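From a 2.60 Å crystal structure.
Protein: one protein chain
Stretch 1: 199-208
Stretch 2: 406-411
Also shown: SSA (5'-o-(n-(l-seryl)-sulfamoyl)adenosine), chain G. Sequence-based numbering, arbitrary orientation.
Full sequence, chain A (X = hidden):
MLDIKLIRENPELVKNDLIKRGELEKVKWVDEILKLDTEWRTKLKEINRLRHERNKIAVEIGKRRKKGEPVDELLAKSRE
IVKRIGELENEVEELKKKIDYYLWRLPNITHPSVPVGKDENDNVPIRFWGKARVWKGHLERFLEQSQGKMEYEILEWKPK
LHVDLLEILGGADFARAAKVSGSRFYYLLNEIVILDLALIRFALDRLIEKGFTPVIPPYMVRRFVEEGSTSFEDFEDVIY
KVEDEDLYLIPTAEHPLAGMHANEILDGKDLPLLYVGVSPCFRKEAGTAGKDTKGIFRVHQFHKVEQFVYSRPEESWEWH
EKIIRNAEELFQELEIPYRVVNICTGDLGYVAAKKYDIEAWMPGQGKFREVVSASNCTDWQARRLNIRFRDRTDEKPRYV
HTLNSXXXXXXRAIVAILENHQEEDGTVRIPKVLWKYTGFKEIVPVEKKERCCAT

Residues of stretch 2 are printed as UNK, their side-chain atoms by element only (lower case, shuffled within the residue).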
# COMPACT_ATOMS: atom_id res chain seq x y z
N LEU A 199 -10.36 4.24 -15.15
CA LEU A 199 -9.29 3.64 -15.95
C LEU A 199 -8.99 2.19 -15.52
O LEU A 199 -8.73 1.34 -16.36
CB LEU A 199 -8.03 4.52 -15.88
CG LEU A 199 -8.04 5.74 -16.82
CD1 LEU A 199 -6.90 6.73 -16.50
CD2 LEU A 199 -7.91 5.24 -18.23
N ILE A 200 -9.04 1.92 -14.21
CA ILE A 200 -8.84 0.59 -13.66
C ILE A 200 -9.95 -0.35 -14.19
O ILE A 200 -9.65 -1.39 -14.77
CB ILE A 200 -8.87 0.64 -12.11
CG1 ILE A 200 -7.58 1.27 -11.58
CG2 ILE A 200 -9.04 -0.77 -11.50
CD1 ILE A 200 -7.63 1.53 -10.06
N ARG A 201 -11.21 0.02 -13.99
CA ARG A 201 -12.34 -0.79 -14.46
C ARG A 201 -12.30 -1.06 -15.96
O ARG A 201 -12.52 -2.19 -16.39
CB ARG A 201 -13.68 -0.13 -14.11
CG ARG A 201 -14.22 -0.49 -12.73
CD ARG A 201 -14.15 -2.00 -12.43
NE ARG A 201 -14.97 -2.87 -13.30
CZ ARG A 201 -16.26 -3.14 -13.10
NH1 ARG A 201 -16.90 -3.94 -13.94
NH2 ARG A 201 -16.92 -2.60 -12.07
N PHE A 202 -12.04 -0.03 -16.75
CA PHE A 202 -11.94 -0.19 -18.19
C PHE A 202 -10.88 -1.25 -18.53
O PHE A 202 -11.18 -2.25 -19.17
CB PHE A 202 -11.60 1.16 -18.82
CG PHE A 202 -11.18 1.09 -20.25
CD1 PHE A 202 -12.05 0.63 -21.22
CD2 PHE A 202 -9.90 1.50 -20.62
CE1 PHE A 202 -11.65 0.59 -22.56
CE2 PHE A 202 -9.49 1.46 -21.96
CZ PHE A 202 -10.36 1.01 -22.93
N ALA A 203 -9.65 -1.04 -18.07
CA ALA A 203 -8.57 -1.99 -18.32
C ALA A 203 -9.00 -3.37 -17.88
O ALA A 203 -8.90 -4.34 -18.62
CB ALA A 203 -7.32 -1.59 -17.57
N LEU A 204 -9.47 -3.43 -16.64
CA LEU A 204 -9.92 -4.66 -16.04
C LEU A 204 -10.95 -5.39 -16.90
O LEU A 204 -10.81 -6.58 -17.15
CB LEU A 204 -10.53 -4.34 -14.68
CG LEU A 204 -10.21 -5.30 -13.55
CD1 LEU A 204 -8.78 -5.84 -13.67
CD2 LEU A 204 -10.39 -4.54 -12.26
N ASP A 205 -11.96 -4.66 -17.36
CA ASP A 205 -13.03 -5.23 -18.17
C ASP A 205 -12.53 -5.85 -19.47
O ASP A 205 -12.85 -7.00 -19.81
CB ASP A 205 -14.08 -4.16 -18.49
CG ASP A 205 -15.06 -3.93 -17.34
OD1 ASP A 205 -15.02 -4.67 -16.32
OD2 ASP A 205 -15.88 -3.01 -17.46
N ARG A 206 -11.74 -5.09 -20.20
CA ARG A 206 -11.24 -5.57 -21.46
C ARG A 206 -10.37 -6.82 -21.34
O ARG A 206 -10.52 -7.74 -22.14
CB ARG A 206 -10.47 -4.46 -22.16
CG ARG A 206 -11.05 -4.12 -23.50
CD ARG A 206 -12.44 -3.59 -23.35
NE ARG A 206 -12.75 -2.63 -24.40
CZ ARG A 206 -13.81 -1.83 -24.36
NH1 ARG A 206 -14.67 -1.87 -23.33
NH2 ARG A 206 -14.00 -0.95 -25.34
N LEU A 207 -9.45 -6.87 -20.38
CA LEU A 207 -8.61 -8.05 -20.24
C LEU A 207 -9.48 -9.23 -19.85
O LEU A 207 -9.24 -10.37 -20.28
CB LEU A 207 -7.51 -7.85 -19.20
CG LEU A 207 -6.20 -7.28 -19.75
CD1 LEU A 207 -5.56 -8.31 -20.67
CD2 LEU A 207 -6.44 -5.99 -20.50
N ILE A 208 -10.50 -8.97 -19.03
CA ILE A 208 -11.42 -10.04 -18.63
C ILE A 208 -12.15 -10.59 -19.86
O ILE A 208 -12.29 -11.80 -20.01
CB ILE A 208 -12.47 -9.55 -17.62
CG1 ILE A 208 -11.83 -9.38 -16.25
CG2 ILE A 208 -13.59 -10.55 -17.51
CD1 ILE A 208 -12.82 -8.93 -15.20
N UNK A 406 2.03 -3.93 -18.82
CA UNK A 406 1.13 -2.96 -18.28
C UNK A 406 -0.15 -3.05 -19.11
O UNK A 406 -0.09 -3.27 -20.32
o UNK A 406 3.05 -1.49 -18.10
c UNK A 406 0.87 -0.52 -17.69
c UNK A 406 1.68 -1.53 -18.49
N UNK A 407 -1.30 -2.92 -18.46
CA UNK A 407 -2.55 -2.83 -19.21
C UNK A 407 -2.68 -1.31 -19.09
O UNK A 407 -2.61 -0.60 -20.08
c UNK A 407 -3.68 -3.52 -18.49
N UNK A 408 -2.85 -0.82 -17.87
CA UNK A 408 -2.91 0.63 -17.65
C UNK A 408 -2.35 1.04 -16.29
O UNK A 408 -2.79 0.57 -15.24
c UNK A 408 -6.32 1.72 -19.23
c UNK A 408 -4.88 1.15 -19.11
c UNK A 408 -4.34 1.19 -17.69
c UNK A 408 -4.34 2.63 -17.17
N UNK A 409 -1.37 1.92 -16.31
CA UNK A 409 -0.85 2.42 -15.05
C UNK A 409 -1.59 3.77 -15.08
O UNK A 409 -1.29 4.63 -15.91
c UNK A 409 0.67 2.58 -15.14
N UNK A 410 -2.57 3.94 -14.19
CA UNK A 410 -3.40 5.16 -14.17
C UNK A 410 -2.64 6.48 -14.11
O UNK A 410 -3.02 7.44 -14.78
c UNK A 410 -5.22 3.85 -13.02
o UNK A 410 -3.75 5.25 -11.77
c UNK A 410 -4.43 5.14 -13.02
N UNK A 411 -1.59 6.54 -13.30
CA UNK A 411 -0.77 7.75 -13.17
C UNK A 411 -0.50 8.36 -14.56
O UNK A 411 -0.98 9.44 -14.90
c UNK A 411 0.56 7.39 -12.50
o UNK A 411 1.14 6.26 -13.15
N10 SSA G . 5.41 -5.20 -14.33
CA SSA G . 5.92 -4.37 -15.43
CB SSA G . 4.88 -4.20 -16.51
OG SSA G . 3.81 -3.35 -16.10
C9 SSA G . 6.34 -2.97 -14.99
O9 SSA G . 6.13 -2.58 -13.85
N8 SSA G . 6.97 -2.22 -15.90
S1 SSA G . 7.41 -0.71 -15.55
O1S SSA G . 8.36 -0.84 -14.46
O2S SSA G . 7.81 -0.10 -16.81
O5' SSA G . 6.09 -0.06 -15.01
C5' SSA G . 4.94 -0.03 -15.83
C4' SSA G . 4.40 1.35 -16.00
O4' SSA G . 4.00 1.90 -14.73
C3' SSA G . 5.32 2.41 -16.57
O3' SSA G . 5.41 2.26 -17.98
C2' SSA G . 4.52 3.65 -16.22
O2' SSA G . 3.36 3.84 -16.99
C1' SSA G . 4.12 3.32 -14.77
N9 SSA G . 5.12 3.68 -13.77
C8 SSA G . 6.31 3.06 -13.45
N7 SSA G . 6.98 3.66 -12.50
C5 SSA G . 6.18 4.75 -12.17
C6 SSA G . 6.33 5.80 -11.23
N6 SSA G . 7.38 5.91 -10.43
N1 SSA G . 5.33 6.74 -11.14
C2 SSA G . 4.26 6.61 -11.95
N3 SSA G . 4.01 5.66 -12.88
C4 SSA G . 5.02 4.77 -12.95

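Position 406 carries three side-chain atoms beyond CA: one carbon bearing an oxygen and a second carbon, a fork at the first atom. None of them reaches the helix of stretch 1. The oxygen instead lies 2.8 Å from OG of the SSA ligand. A beta-branched side chain with one hydroxyl and one methyl is threonine, and Thr-406 OG1 donates a hydrogen bond to that ligand oxygen.

Position 407 has a single carbon, CB, and nothing further. It points toward the helix, with its CB 4.2 Å from Ala-203 CB and also 4.2 Å from Leu-207 CD2. One carbon alone makes this alanine. Here the chain turns a corner, and the CA atoms of Ala-407 and Ala-203 stand 6.1 Å apart, a close approach with just a methyl group on each side.

At position 408 there are four carbons, forked at the first, with one arm two carbons long. The end of the long arm lies 3.8 Å from Ala-203 CB, 3.8 Å from Phe-202 CD2 and 4.0 Å from Leu-199 CD2. This branching is isoleucine. Its chi1 is m and its chi2 t, so the extended arm carries CD1 in among three helix residues; it meets the Phe-202 ring at the edge, near the ring plane.

Position 409 again shows one carbon, this time out of reach of stretch 1 and near the ligand, its CB 3.4 Å from SSA O4'. It is alanine, and Ala-409 occupies the N-cap position just before a helix.

Position 410 repeats the pattern of 406, one carbon bearing an oxygen and a carbon, but points toward stretch 1. The terminal carbon sits 3.8 Å from Ile-200 CG1 and 4.1 Å from Leu-199 CB. This is threonine: Thr-410 offers its CG2 methyl to the helix, while OG1 is hydrogen-bonded elsewhere in the structure.

Position 411 has one carbon followed by one oxygen, pointing away from stretch 1. It is serine, and Ser-411 OG donates a 2.9 Å hydrogen bond to SSA N3.

The contact is built from apolar packing, with no hydrogen bond between the stretches. Leu-199, Ala-203 and Leu-207, spaced four apart, direct their CB atoms toward stretch 2, and the helix's own backbone bonds, such as Ala-203 N to Leu-199 O at 3.1 Å, hold that spacing. The rule for a designer is a division by position: 407, 408 and 410 pack on the helix, whereas 406, 409 and 411 approach the ligand.

Stretch 2 406-411: TAIATS
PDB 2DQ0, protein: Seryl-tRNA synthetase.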